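Local coordinates for protein 47 KDA membrane antigen (Treponema pallidum, PDB 1O75) that shows zinc-dependent carboxypeptidase activity on synthetic depsipeptides, binds penicillin and may lower the cross-linking of peptidoglycan, at residues 67-72 with 150-155; 185-190 with 199-204; 212-217 with 325-330; 260-265 with 274-279; 355-360 with 400-405. The protein carries 2 engineered substitutions. All coordinates share one frame; numbering follows the deposited sequence. Where two conformers were deposited one is given.

Contact 1 of 5, residues 67-72 with 150-155; sequences FQYAVE and VKVHGM. With XE (xenon), chain G.
Y69 overlaps V152 and M155 through different parts of its side chain: CB rests on V152 CG1 at 3.7 Å, while CE1 of the ring runs alongside M155 CG at 3.8 Å, the two chains pointing the same way. The ring continues past the strand pair to set its OH on the carbonyl of N256 and to lie nearly parallel to the ring of H280. Further along, V71 and V150 cross obliquely, their CG1 methyls 3.5 Å apart; both methyls are anti to the backbone N. Helix 60-65 packs against this valine side. The frame is a pair of neighbouring antiparallel strands, 165° between their directions, in the large mixed sheet of the N-terminal region. E72 and K151 form a hydrogen-bonded pair, with E72 N to K151 O and K151 N to E72 O both 2.8 Å, whereas V71 and V152 form a non-hydrogen-bonded one. On the face with E72 and K151, the H153 ring turns its edge to the glutamate: NE2 donates to E72 OE1 at 2.9 Å, in the ring plane but from above the carboxylate plane, along a bent path of 144°. K151 NZ lies 4.1 Å from E72 OE1, too far for a salt bridge, yet its charge would probably help keep the carboxylate ionised. A xenon atom sits 3.7 Å from K151 CB, in a pocket that L74 and M104 also line.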
# COMPACT_ATOMS: atom_id res chain seq x y z
N PHE B 67 20.55 -5.71 7.30
CA PHE B 67 20.78 -7.10 6.98
C PHE B 67 21.84 -7.37 5.91
O PHE B 67 22.75 -8.18 6.12
CB PHE B 67 19.45 -7.74 6.59
CG PHE B 67 18.44 -7.74 7.71
CD1 PHE B 67 18.53 -8.68 8.73
CD2 PHE B 67 17.45 -6.77 7.76
CE1 PHE B 67 17.63 -8.65 9.81
CE2 PHE B 67 16.54 -6.72 8.84
CZ PHE B 67 16.63 -7.67 9.86
N GLN B 68 21.72 -6.69 4.77
CA GLN B 68 22.65 -6.90 3.66
C GLN B 68 23.71 -5.82 3.49
O GLN B 68 24.70 -6.03 2.76
CB GLN B 68 21.87 -7.01 2.34
CG GLN B 68 21.19 -8.35 2.12
CD GLN B 68 22.14 -9.36 1.55
OE1 GLN B 68 22.66 -10.22 2.40
NE2 GLN B 68 22.43 -9.36 0.35
N TYR B 69 23.52 -4.67 4.13
CA TYR B 69 24.44 -3.55 3.97
C TYR B 69 25.23 -3.16 5.22
O TYR B 69 24.81 -3.46 6.34
CB TYR B 69 23.65 -2.33 3.48
CG TYR B 69 22.85 -2.62 2.21
CD1 TYR B 69 23.44 -2.50 0.94
CD2 TYR B 69 21.53 -3.06 2.29
CE1 TYR B 69 22.71 -2.83 -0.24
CE2 TYR B 69 20.80 -3.38 1.12
CZ TYR B 69 21.40 -3.27 -0.13
OH TYR B 69 20.71 -3.63 -1.26
N ALA B 70 26.36 -2.48 5.00
CA ALA B 70 27.23 -1.99 6.09
C ALA B 70 26.61 -0.65 6.44
O ALA B 70 26.76 0.33 5.70
CB ALA B 70 28.68 -1.81 5.58
N VAL B 71 25.91 -0.60 7.56
CA VAL B 71 25.20 0.61 7.95
C VAL B 71 25.61 1.22 9.28
O VAL B 71 25.92 0.49 10.23
CB VAL B 71 23.69 0.29 8.08
CG1 VAL B 71 22.90 1.54 8.55
CG2 VAL B 71 23.16 -0.27 6.77
N GLU B 72 25.59 2.55 9.35
CA GLU B 72 25.85 3.25 10.61
C GLU B 72 24.68 4.19 10.80
O GLU B 72 24.16 4.77 9.83
CB GLU B 72 27.14 4.09 10.58
CG GLU B 72 28.42 3.29 10.55
CD GLU B 72 29.64 4.19 10.49
OE1 GLU B 72 29.75 4.99 9.54
OE2 GLU B 72 30.47 4.12 11.41
N VAL B 150 21.52 8.15 8.74
CA VAL B 150 21.98 6.81 8.42
C VAL B 150 23.04 6.96 7.34
O VAL B 150 22.96 7.84 6.48
CB VAL B 150 20.83 5.93 7.88
CG1 VAL B 150 21.35 4.54 7.56
CG2 VAL B 150 19.71 5.85 8.94
N LYS B 151 24.05 6.10 7.40
CA LYS B 151 25.14 6.14 6.44
C LYS B 151 25.34 4.70 6.00
O LYS B 151 25.56 3.83 6.84
CB LYS B 151 26.40 6.70 7.11
CG LYS B 151 27.61 6.83 6.21
CD LYS B 151 28.76 7.52 6.93
CE LYS B 151 30.09 7.23 6.25
NZ LYS B 151 31.27 7.84 6.96
N VAL B 152 25.23 4.46 4.70
CA VAL B 152 25.40 3.12 4.15
C VAL B 152 26.68 3.11 3.28
O VAL B 152 26.79 3.89 2.34
CB VAL B 152 24.18 2.74 3.32
CG1 VAL B 152 24.26 1.25 2.93
CG2 VAL B 152 22.90 3.04 4.12
N HIS B 153 27.61 2.21 3.58
CA HIS B 153 28.89 2.14 2.88
C HIS B 153 29.00 1.18 1.72
O HIS B 153 29.85 1.36 0.84
CB HIS B 153 30.01 1.76 3.85
CG HIS B 153 30.21 2.73 4.97
ND1 HIS B 153 31.08 3.76 5.11
CD2 HIS B 153 29.47 2.69 6.13
CE1 HIS B 153 30.84 4.32 6.35
NE2 HIS B 153 29.87 3.65 6.94
N GLY B 154 28.18 0.13 1.77
CA GLY B 154 28.23 -0.89 0.75
C GLY B 154 27.53 -2.17 1.18
O GLY B 154 26.65 -2.16 2.05
N MET B 155 27.94 -3.27 0.58
CA MET B 155 27.32 -4.56 0.80
C MET B 155 28.16 -5.50 1.65
O MET B 155 29.36 -5.67 1.41
CB MET B 155 26.98 -5.18 -0.56
CG MET B 155 25.96 -4.34 -1.36
SD MET B 155 26.17 -4.56 -3.13
CE MET B 155 27.43 -3.29 -3.41
XE XE G . 25.45 8.18 10.39

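Contact 2 of 5, residues 185-190 with 199-204; sequences NTNGLK and SARKVS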
# COMPACT_ATOMS: atom_id res chain seq x y z
N ASN B 185 31.08 -21.42 -9.80
CA ASN B 185 29.89 -21.29 -10.63
C ASN B 185 28.82 -20.36 -10.07
O ASN B 185 27.75 -20.24 -10.65
CB ASN B 185 29.26 -22.66 -10.86
CG ASN B 185 30.16 -23.59 -11.66
OD1 ASN B 185 30.21 -24.79 -11.39
ND2 ASN B 185 30.86 -23.04 -12.65
N THR B 186 29.11 -19.72 -8.94
CA THR B 186 28.14 -18.84 -8.29
C THR B 186 27.78 -17.61 -9.12
O THR B 186 28.66 -16.91 -9.62
CB THR B 186 28.69 -18.37 -6.94
OG1 THR B 186 28.85 -19.52 -6.09
CG2 THR B 186 27.72 -17.37 -6.26
N ASN B 187 26.49 -17.34 -9.25
CA ASN B 187 26.05 -16.19 -10.02
C ASN B 187 26.46 -14.90 -9.33
O ASN B 187 26.08 -14.65 -8.18
CB ASN B 187 24.53 -16.21 -10.20
CG ASN B 187 24.04 -15.07 -11.08
OD1 ASN B 187 24.60 -14.81 -12.15
ND2 ASN B 187 22.98 -14.40 -10.65
N GLY B 188 27.23 -14.06 -10.03
CA GLY B 188 27.63 -12.79 -9.45
C GLY B 188 29.01 -12.79 -8.82
O GLY B 188 29.43 -11.80 -8.23
N LEU B 189 29.72 -13.90 -8.97
CA LEU B 189 31.06 -14.05 -8.41
C LEU B 189 32.01 -12.99 -8.93
O LEU B 189 32.10 -12.80 -10.14
CB LEU B 189 31.62 -15.43 -8.77
CG LEU B 189 32.93 -15.86 -8.09
CD1 LEU B 189 32.66 -16.30 -6.65
CD2 LEU B 189 33.54 -17.03 -8.89
N LYS B 190 32.70 -12.30 -8.03
CA LYS B 190 33.68 -11.28 -8.41
C LYS B 190 35.04 -11.78 -7.92
O LYS B 190 35.16 -12.27 -6.80
CB LYS B 190 33.37 -9.93 -7.76
CG LYS B 190 32.09 -9.26 -8.25
CD LYS B 190 31.77 -8.08 -7.34
CE LYS B 190 31.45 -6.83 -8.09
NZ LYS B 190 32.59 -6.26 -8.80
N SER B 199 37.20 -7.86 -9.65
CA SER B 199 36.76 -7.88 -11.04
C SER B 199 35.25 -7.72 -11.20
O SER B 199 34.50 -7.75 -10.21
CB SER B 199 37.12 -9.22 -11.65
OG SER B 199 36.19 -10.21 -11.24
N ALA B 200 34.83 -7.57 -12.46
CA ALA B 200 33.42 -7.51 -12.78
C ALA B 200 32.90 -8.89 -12.41
O ALA B 200 33.64 -9.87 -12.47
CB ALA B 200 33.22 -7.28 -14.30
N ARG B 201 31.62 -8.96 -12.04
CA ARG B 201 30.99 -10.20 -11.63
C ARG B 201 30.78 -11.13 -12.81
O ARG B 201 30.59 -10.70 -13.94
CB ARG B 201 29.63 -9.91 -10.97
CG ARG B 201 28.60 -9.23 -11.93
CD ARG B 201 27.42 -8.59 -11.13
NE ARG B 201 26.59 -9.62 -10.49
CZ ARG B 201 25.56 -10.20 -11.09
NH1 ARG B 201 25.22 -9.85 -12.33
NH2 ARG B 201 24.87 -11.14 -10.46
N LYS B 202 30.81 -12.43 -12.55
CA LYS B 202 30.58 -13.41 -13.59
C LYS B 202 29.12 -13.86 -13.46
O LYS B 202 28.68 -14.22 -12.38
CB LYS B 202 31.52 -14.60 -13.40
CG LYS B 202 31.36 -15.68 -14.45
CD LYS B 202 32.55 -16.63 -14.40
CE LYS B 202 32.21 -17.95 -15.07
NZ LYS B 202 31.55 -17.73 -16.40
N VAL B 203 28.38 -13.83 -14.55
CA VAL B 203 26.99 -14.25 -14.53
C VAL B 203 26.88 -15.74 -14.79
O VAL B 203 27.55 -16.28 -15.68
CB VAL B 203 26.16 -13.51 -15.62
CG1 VAL B 203 24.74 -14.07 -15.64
CG2 VAL B 203 26.15 -12.00 -15.36
N SER B 204 26.03 -16.42 -14.03
CA SER B 204 25.79 -17.85 -14.23
C SER B 204 24.34 -18.06 -14.64
O SER B 204 23.44 -17.39 -14.14
CB SER B 204 26.05 -18.64 -12.94
OG SER B 204 25.49 -19.93 -13.06
O HOH W 1 24.34 -12.26 -7.90
O HOH W 2 27.30 -9.90 -7.50
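R201 leaves its backbone with CG in the crowded position between N and carbonyl carbon, and from there its chain folds along G188. CB meets G188 O at 3.3 Å; beyond the bend at chi3, NE lies 3.5 Å and NH2 3.4 Å from G188 CA. Two waters in the guanidinium plane tie the tip back: one accepts from NH2 and lies within bonding distance of N187 O, the other accepts from NE and donates to G188 O. NH1 ends in a salt bridge with D324. G188 is the third residue of a type II turn, and with L189 it faces K202 in a G1 beta bulge, G188 N bonding to K202 O at 2.8 Å. N187, its CG anti to the backbone N, offers an OD1 lone pair to S204 N at 2.9 Å, nearly straight at 170°; its ND2 goes to Y322 and D324. K190 NZ reaches S199 O at 2.8 Å and pairs with E24. The join thus depends mainly on polar groups gripping main-chain atoms, with acidic residues outside the two segments probably balancing both cations.

Contact 3 of 5, residues 212-217 with 325-330; sequences LVVDTV and VVADVR
The flat groups that take part are two peptide units, each touched by a valine methyl at its carbonyl oxygen: V325 CG2 lies 3.5 Å from L212 O, and V214 CG2 3.6 Å from V326 O; neither segment carries an aromatic ring. On the outer face of strand 325-331, D328 is bridged to R314 of strand 311-319. The contact itself is carried by aliphatic methyl groups. V214 CG2, anti to the carbonyl carbon and lying beside its own backbone N, fits between V325 CG1 at 3.8 Å and A327 CB at 3.9 Å, the two valines crossing obliquely. The same A327 CB meets V217 CG2 at 4.2 Å, so that one alanine methyl is touched by two valines. V217 CG1, anti to its backbone N, reaches looser contact with V329 CG2 at 4.4 Å. Strands 212-214 and 325-330 run almost parallel, 3° apart, with axes 6.5 Å from each other at closest, and they are edge strands of two different four-stranded antiparallel sheets. Two such sheets packed on each other are consistent with the immunoglobulin-like sandwich of the E-set clan. At D215 the chain turns a corner, where D215 and T216 both face M234 in a classic beta bulge, bringing V217 back toward the second sheet. With hydrogen bonding between these segments absent, the two edges are joined by dispersion and by the hydrophobic effect.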
# COMPACT_ATOMS: atom_id res chain seq x y z
N LEU B 212 13.36 -15.88 -9.20
CA LEU B 212 12.29 -14.93 -9.49
C LEU B 212 12.45 -14.37 -10.90
O LEU B 212 13.55 -14.31 -11.44
CB LEU B 212 12.35 -13.74 -8.54
CG LEU B 212 12.36 -13.95 -7.02
CD1 LEU B 212 11.87 -12.69 -6.35
CD2 LEU B 212 11.50 -15.11 -6.66
N VAL B 213 11.33 -13.94 -11.47
CA VAL B 213 11.28 -13.31 -12.78
C VAL B 213 10.32 -12.13 -12.64
O VAL B 213 9.62 -11.99 -11.62
CB VAL B 213 10.76 -14.28 -13.87
CG1 VAL B 213 11.74 -15.42 -14.07
CG2 VAL B 213 9.38 -14.81 -13.50
N VAL B 214 10.27 -11.30 -13.67
CA VAL B 214 9.40 -10.14 -13.66
C VAL B 214 7.94 -10.56 -13.81
O VAL B 214 7.62 -11.40 -14.63
CB VAL B 214 9.73 -9.19 -14.86
CG1 VAL B 214 8.68 -8.08 -14.95
CG2 VAL B 214 11.13 -8.62 -14.69
N ASP B 215 7.06 -9.97 -13.01
CA ASP B 215 5.63 -10.26 -13.15
C ASP B 215 5.14 -9.11 -14.04
O ASP B 215 4.66 -9.32 -15.16
CB ASP B 215 4.95 -10.26 -11.78
CG ASP B 215 3.46 -10.56 -11.85
OD1 ASP B 215 2.93 -10.71 -12.97
OD2 ASP B 215 2.82 -10.64 -10.78
N THR B 216 5.28 -7.88 -13.54
CA THR B 216 4.91 -6.68 -14.30
C THR B 216 5.85 -5.55 -13.87
O THR B 216 6.52 -5.65 -12.82
CB THR B 216 3.48 -6.18 -14.01
OG1 THR B 216 3.36 -5.87 -12.62
CG2 THR B 216 2.45 -7.23 -14.41
N VAL B 217 5.90 -4.49 -14.67
CA VAL B 217 6.74 -3.33 -14.36
C VAL B 217 5.91 -2.08 -14.49
O VAL B 217 5.29 -1.86 -15.53
CB VAL B 217 7.90 -3.17 -15.35
CG1 VAL B 217 8.71 -1.93 -14.98
CG2 VAL B 217 8.78 -4.41 -15.36
N VAL B 325 17.57 -10.77 -12.44
CA VAL B 325 16.23 -10.46 -12.92
C VAL B 325 16.40 -9.26 -13.82
O VAL B 325 16.81 -8.20 -13.35
CB VAL B 325 15.30 -10.10 -11.78
CG1 VAL B 325 13.94 -9.66 -12.34
CG2 VAL B 325 15.16 -11.31 -10.84
N VAL B 326 16.07 -9.40 -15.10
CA VAL B 326 16.26 -8.30 -16.04
C VAL B 326 14.92 -7.70 -16.42
O VAL B 326 14.01 -8.42 -16.80
CB VAL B 326 17.00 -8.78 -17.33
CG1 VAL B 326 17.22 -7.61 -18.28
CG2 VAL B 326 18.35 -9.40 -16.97
N ALA B 327 14.82 -6.38 -16.36
CA ALA B 327 13.58 -5.70 -16.72
C ALA B 327 13.85 -4.53 -17.65
O ALA B 327 14.75 -3.73 -17.39
CB ALA B 327 12.88 -5.20 -15.45
N ASP B 328 13.07 -4.43 -18.72
CA ASP B 328 13.22 -3.33 -19.65
C ASP B 328 12.09 -2.31 -19.41
O ASP B 328 10.92 -2.68 -19.27
CB ASP B 328 13.15 -3.84 -21.10
CG ASP B 328 14.39 -4.65 -21.50
OD1 ASP B 328 15.38 -4.63 -20.74
OD2 ASP B 328 14.38 -5.30 -22.57
N VAL B 329 12.45 -1.03 -19.37
CA VAL B 329 11.47 0.01 -19.13
C VAL B 329 11.82 1.25 -19.93
O VAL B 329 12.98 1.47 -20.27
CB VAL B 329 11.40 0.38 -17.62
CG1 VAL B 329 12.73 0.99 -17.15
CG2 VAL B 329 10.30 1.37 -17.39
N ARG B 330 10.83 2.07 -20.24
CA ARG B 330 11.09 3.29 -20.98
C ARG B 330 10.66 4.51 -20.17
O ARG B 330 9.56 4.52 -19.61
CB ARG B 330 10.33 3.29 -22.32
CG ARG B 330 10.62 4.55 -23.17
CD ARG B 330 9.63 4.70 -24.32
NE ARG B 330 9.78 6.01 -24.95
CZ ARG B 330 8.95 6.49 -25.86
NH1 ARG B 330 7.90 5.77 -26.24
NH2 ARG B 330 9.17 7.67 -26.41

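Contact 4 of 5, residues 260-265 with 274-279; sequences YDYYGD and ASYGTK. With XE (xenon), chain F.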
# COMPACT_ATOMS: atom_id res chain seq x y z
N TYR B 260 22.05 -0.31 -14.15
CA TYR B 260 21.19 0.34 -15.15
C TYR B 260 21.98 0.34 -16.49
O TYR B 260 23.11 0.83 -16.52
CB TYR B 260 20.92 1.82 -14.80
CG TYR B 260 20.07 2.08 -13.56
CD1 TYR B 260 19.37 1.03 -12.93
CD2 TYR B 260 19.94 3.37 -13.03
CE1 TYR B 260 18.56 1.27 -11.80
CE2 TYR B 260 19.14 3.63 -11.89
CZ TYR B 260 18.45 2.57 -11.29
OH TYR B 260 17.65 2.81 -10.19
N ASP B 261 21.40 -0.20 -17.56
CA ASP B 261 22.03 -0.13 -18.88
C ASP B 261 21.09 0.80 -19.68
O ASP B 261 19.88 0.58 -19.72
CB ASP B 261 22.13 -1.49 -19.58
CG ASP B 261 23.18 -2.38 -18.98
OD1 ASP B 261 24.26 -1.88 -18.59
OD2 ASP B 261 22.95 -3.58 -18.90
N TYR B 262 21.67 1.82 -20.30
CA TYR B 262 20.92 2.84 -21.04
C TYR B 262 21.11 2.72 -22.56
O TYR B 262 22.24 2.75 -23.05
CB TYR B 262 21.40 4.21 -20.57
CG TYR B 262 20.73 5.41 -21.20
CD1 TYR B 262 19.36 5.44 -21.39
CD2 TYR B 262 21.48 6.55 -21.54
CE1 TYR B 262 18.73 6.59 -21.89
CE2 TYR B 262 20.86 7.70 -22.05
CZ TYR B 262 19.49 7.71 -22.22
OH TYR B 262 18.85 8.82 -22.72
N TYR B 263 19.99 2.62 -23.27
CA TYR B 263 20.00 2.48 -24.72
C TYR B 263 19.55 3.73 -25.46
O TYR B 263 19.23 3.68 -26.66
CB TYR B 263 19.14 1.27 -25.10
CG TYR B 263 19.83 -0.06 -24.82
CD1 TYR B 263 19.89 -0.59 -23.52
CD2 TYR B 263 20.50 -0.75 -25.83
CE1 TYR B 263 20.61 -1.79 -23.25
CE2 TYR B 263 21.22 -1.93 -25.57
CZ TYR B 263 21.28 -2.44 -24.29
OH TYR B 263 22.07 -3.57 -24.04
N GLY B 264 19.56 4.86 -24.76
CA GLY B 264 19.14 6.11 -25.39
C GLY B 264 17.76 6.00 -26.00
O GLY B 264 16.83 5.49 -25.36
N ASP B 265 17.60 6.46 -27.23
CA ASP B 265 16.28 6.37 -27.85
C ASP B 265 16.08 5.08 -28.65
O ASP B 265 15.07 4.93 -29.34
CB ASP B 265 16.02 7.58 -28.76
CG ASP B 265 16.11 8.91 -28.03
OD1 ASP B 265 15.59 9.03 -26.89
OD2 ASP B 265 16.71 9.85 -28.59
N ALA B 274 25.41 3.47 -22.39
CA ALA B 274 26.17 3.57 -21.14
C ALA B 274 25.57 2.67 -20.06
O ALA B 274 24.42 2.23 -20.18
CB ALA B 274 26.18 5.02 -20.66
N SER B 275 26.36 2.40 -19.01
CA SER B 275 25.94 1.58 -17.86
C SER B 275 26.22 2.38 -16.59
O SER B 275 27.22 3.10 -16.50
CB SER B 275 26.73 0.27 -17.82
OG SER B 275 26.41 -0.53 -18.95
N TYR B 276 25.33 2.27 -15.61
CA TYR B 276 25.49 2.99 -14.35
C TYR B 276 25.31 2.03 -13.18
O TYR B 276 24.58 1.04 -13.27
CB TYR B 276 24.46 4.12 -14.24
CG TYR B 276 24.34 4.98 -15.50
CD1 TYR B 276 25.34 5.89 -15.84
CD2 TYR B 276 23.24 4.85 -16.34
CE1 TYR B 276 25.23 6.68 -17.03
CE2 TYR B 276 23.12 5.63 -17.52
CZ TYR B 276 24.12 6.53 -17.85
OH TYR B 276 23.98 7.32 -18.97
N GLY B 277 26.02 2.32 -12.09
CA GLY B 277 25.90 1.53 -10.88
C GLY B 277 24.89 2.30 -10.03
O GLY B 277 24.57 3.45 -10.35
N THR B 278 24.40 1.69 -8.95
CA THR B 278 23.42 2.34 -8.09
C THR B 278 23.75 2.08 -6.62
O THR B 278 24.57 1.22 -6.29
CB THR B 278 22.01 1.78 -8.32
OG1 THR B 278 22.01 0.38 -8.03
CG2 THR B 278 21.54 2.03 -9.79
N LYS B 279 23.09 2.84 -5.75
CA LYS B 279 23.29 2.69 -4.30
C LYS B 279 21.91 2.49 -3.70
O LYS B 279 20.98 3.23 -4.01
CB LYS B 279 23.96 3.94 -3.74
CG LYS B 279 25.35 4.13 -4.31
CD LYS B 279 26.14 5.20 -3.59
CE LYS B 279 25.58 6.58 -3.84
NZ LYS B 279 26.51 7.64 -3.29
XE XE F . 15.48 3.45 -13.01
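A chi1 of -68° sets the ring of Y260 beside its own backbone N, while T278, at chi1 60°, takes OG1 into the crowded position and so presents CG2 to that ring. The methyl stands 3.5 Å from the ring centroid and only 13° off the normal, a well-centred CH-pi contact. Xenon covers the opposite face, with Y260 CZ 3.5 Å from it, so the ring is held between a methyl group and a noble-gas atom. Two outside bonds fix the partners: Y260 OH to G297 O, and T278 OG1 to V258 O. On the other side of the sheet, D261 CG and S275 OG are both anti to their own carbonyl carbons, and S275 OG donates to D261 OD1 at 2.6 Å, D261 OD1 receiving it on its anti lone pair, the one away from the other oxygen; R259 also bridges to this oxygen. Y262 and Y276 lie side by side, with Y262 CB 3.8 Å from Y276 CE2, and Y262 OH is bonded to P310. Between these two layers of side chains the main chains pair antiparallel: Y260 N donates to Y276 O at 3.0 Å, and Y276 N donates to Y260 O at 2.8 Å. Y262 N reaches A274 O at 2.8 Å, but the return bond from A274 is weak. Paired strands 255-262 and 274-276 form a beta hairpin at one edge of a four-stranded antiparallel sheet, and its Y260 lines a xenon pocket completed by C296, G297 and F331.

Contact 5 of 5, residues 355-360 with 400-405; sequences AETLMD and VRFKEF
Between the two segments there is one salt bridge: K403, extended throughout, runs alongside D360 in the same direction until NZ comes 3.2 Å from D360 OD2. The ammonium group meets that oxygen from above the carboxylate plane, 59° out of it, and the aliphatic part of the lysine follows too, its CD 4.0 Å from D360 CB. Apolar contact is made by L358 and F402. L358 CD2 approaches the ring edge in its plane, 3.8 Å from F402 CE2, while V400 CG1 lies over one face of the same ring. F402 CD2 also touches T357 O at 3.6 Å, and the F402 and F405 rings both meet Y335, F405 edge-to-face. T357 crosses F405 at about a right angle, OG1 standing 3.9 Å from F405 CE1. Solvent supplies the remaining polar link, a water that donates to T357 O at 3.3 Å and accepts from E404 N at 2.7 Å. The contact joins the turn before strand 362-367 to the end of strand 396-401, neighbours in the C-terminal four-stranded sheet. R401, bridged chiefly to D364, also comes near D86 of the second subunit in a long, weak ion pair. Because both D360 and K403 are exposed, their salt bridge is probably screened by solvent, while L358 and F402 meet on the buried side and the T357 hydroxyl is buried with no hydrogen-bonding partner in the model.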
# COMPACT_ATOMS: atom_id res chain seq x y z
N ALA B 355 -2.84 20.68 -28.79
CA ALA B 355 -4.00 19.79 -28.82
C ALA B 355 -3.50 18.35 -28.91
O ALA B 355 -4.01 17.47 -28.22
CB ALA B 355 -4.88 20.12 -30.01
N GLU B 356 -2.51 18.13 -29.76
CA GLU B 356 -1.94 16.80 -29.92
C GLU B 356 -1.26 16.34 -28.64
O GLU B 356 -1.32 15.17 -28.28
CB GLU B 356 -0.92 16.78 -31.06
CG GLU B 356 -0.15 15.46 -31.14
CD GLU B 356 0.93 15.46 -32.20
OE1 GLU B 356 1.82 16.34 -32.16
OE2 GLU B 356 0.90 14.57 -33.08
N THR B 357 -0.61 17.28 -27.96
CA THR B 357 0.10 16.97 -26.73
C THR B 357 -0.84 16.44 -25.64
O THR B 357 -0.43 15.69 -24.76
CB THR B 357 0.85 18.23 -26.21
OG1 THR B 357 1.69 17.88 -25.10
CG2 THR B 357 -0.13 19.27 -25.75
N LEU B 358 -2.12 16.82 -25.72
CA LEU B 358 -3.11 16.38 -24.74
C LEU B 358 -3.92 15.17 -25.20
O LEU B 358 -4.97 14.86 -24.64
CB LEU B 358 -4.05 17.53 -24.37
CG LEU B 358 -3.39 18.76 -23.74
CD1 LEU B 358 -4.44 19.80 -23.41
CD2 LEU B 358 -2.63 18.35 -22.48
N MET B 359 -3.42 14.47 -26.21
CA MET B 359 -4.08 13.29 -26.74
C MET B 359 -3.95 12.14 -25.75
O MET B 359 -2.87 11.89 -25.22
CB MET B 359 -3.45 12.86 -28.08
CG MET B 359 -3.64 13.82 -29.24
SD MET B 359 -5.34 13.84 -29.89
CE MET B 359 -5.31 12.33 -30.88
N ASP B 360 -5.05 11.44 -25.50
CA ASP B 360 -5.02 10.32 -24.57
C ASP B 360 -4.51 10.74 -23.18
O ASP B 360 -4.03 9.90 -22.42
CB ASP B 360 -4.13 9.21 -25.13
CG ASP B 360 -4.69 8.58 -26.39
OD1 ASP B 360 -5.57 7.69 -26.29
OD2 ASP B 360 -4.26 8.98 -27.50
N VAL B 400 -1.23 15.25 -14.32
CA VAL B 400 -1.59 15.04 -15.72
C VAL B 400 -0.64 14.05 -16.34
O VAL B 400 0.57 14.27 -16.36
CB VAL B 400 -1.53 16.35 -16.52
CG1 VAL B 400 -1.84 16.07 -17.99
CG2 VAL B 400 -2.52 17.35 -15.95
N ARG B 401 -1.18 12.94 -16.84
CA ARG B 401 -0.37 11.94 -17.50
C ARG B 401 -0.53 12.10 -19.01
O ARG B 401 -1.64 12.06 -19.54
CB ARG B 401 -0.82 10.53 -17.08
CG ARG B 401 -0.37 10.14 -15.68
CD ARG B 401 -0.75 8.71 -15.36
NE ARG B 401 -2.18 8.56 -15.13
CZ ARG B 401 -2.81 8.92 -14.01
NH1 ARG B 401 -2.13 9.45 -13.00
NH2 ARG B 401 -4.12 8.75 -13.91
N PHE B 402 0.59 12.32 -19.70
CA PHE B 402 0.55 12.47 -21.15
C PHE B 402 0.91 11.13 -21.79
O PHE B 402 1.41 10.22 -21.13
CB PHE B 402 1.55 13.52 -21.62
CG PHE B 402 1.43 14.83 -20.91
CD1 PHE B 402 2.26 15.13 -19.83
CD2 PHE B 402 0.51 15.79 -21.33
CE1 PHE B 402 2.18 16.35 -19.18
CE2 PHE B 402 0.42 17.03 -20.68
CZ PHE B 402 1.26 17.31 -19.61
N LYS B 403 0.66 11.03 -23.08
CA LYS B 403 0.95 9.82 -23.81
C LYS B 403 2.43 9.73 -24.19
O LYS B 403 3.03 8.65 -24.12
CB LYS B 403 0.11 9.79 -25.09
CG LYS B 403 0.05 8.44 -25.77
CD LYS B 403 -0.69 8.58 -27.10
CE LYS B 403 -1.07 7.24 -27.69
NZ LYS B 403 -1.84 7.45 -28.95
N GLU B 404 3.02 10.85 -24.59
CA GLU B 404 4.42 10.88 -25.01
C GLU B 404 5.37 11.61 -24.07
O GLU B 404 6.53 11.80 -24.42
CB GLU B 404 4.53 11.52 -26.40
CG GLU B 404 3.87 10.74 -27.53
CD GLU B 404 4.41 9.32 -27.65
OE1 GLU B 404 5.66 9.14 -27.69
OE2 GLU B 404 3.58 8.38 -27.71
N PHE B 405 4.90 12.01 -22.90
CA PHE B 405 5.75 12.73 -21.96
C PHE B 405 5.57 12.27 -20.52
O PHE B 405 4.53 11.69 -20.18
CB PHE B 405 5.47 14.24 -22.00
CG PHE B 405 5.65 14.85 -23.36
CD1 PHE B 405 4.61 14.86 -24.28
CD2 PHE B 405 6.86 15.44 -23.71
CE1 PHE B 405 4.76 15.44 -25.54
CE2 PHE B 405 7.03 16.02 -24.96
CZ PHE B 405 5.98 16.02 -25.88
O HOH W 3 1.51 13.06 -25.18

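In the fold
Burial and chemistry change together across the five contacts. Contact 1 is the most buried; like contact 4 it is an antiparallel strand pair next to a xenon site, though in a different sheet and at a different xenon. Contact 2, well out from the chain's centre, is joined by a turn and bulge, hydrogen bonds to main-chain atoms and bridging waters, its cations paired with acids elsewhere. Contacts 3 and 4 reach the same sheet: residues 260-279 are nested within the loop that 212-217 and 325-330 close, one contact pairing strands within that sheet, the other packing it purely apolarly on a second. Contact 5 mixes an exposed ion pair with aromatic packing and touches contact 3 where R330 approaches E404.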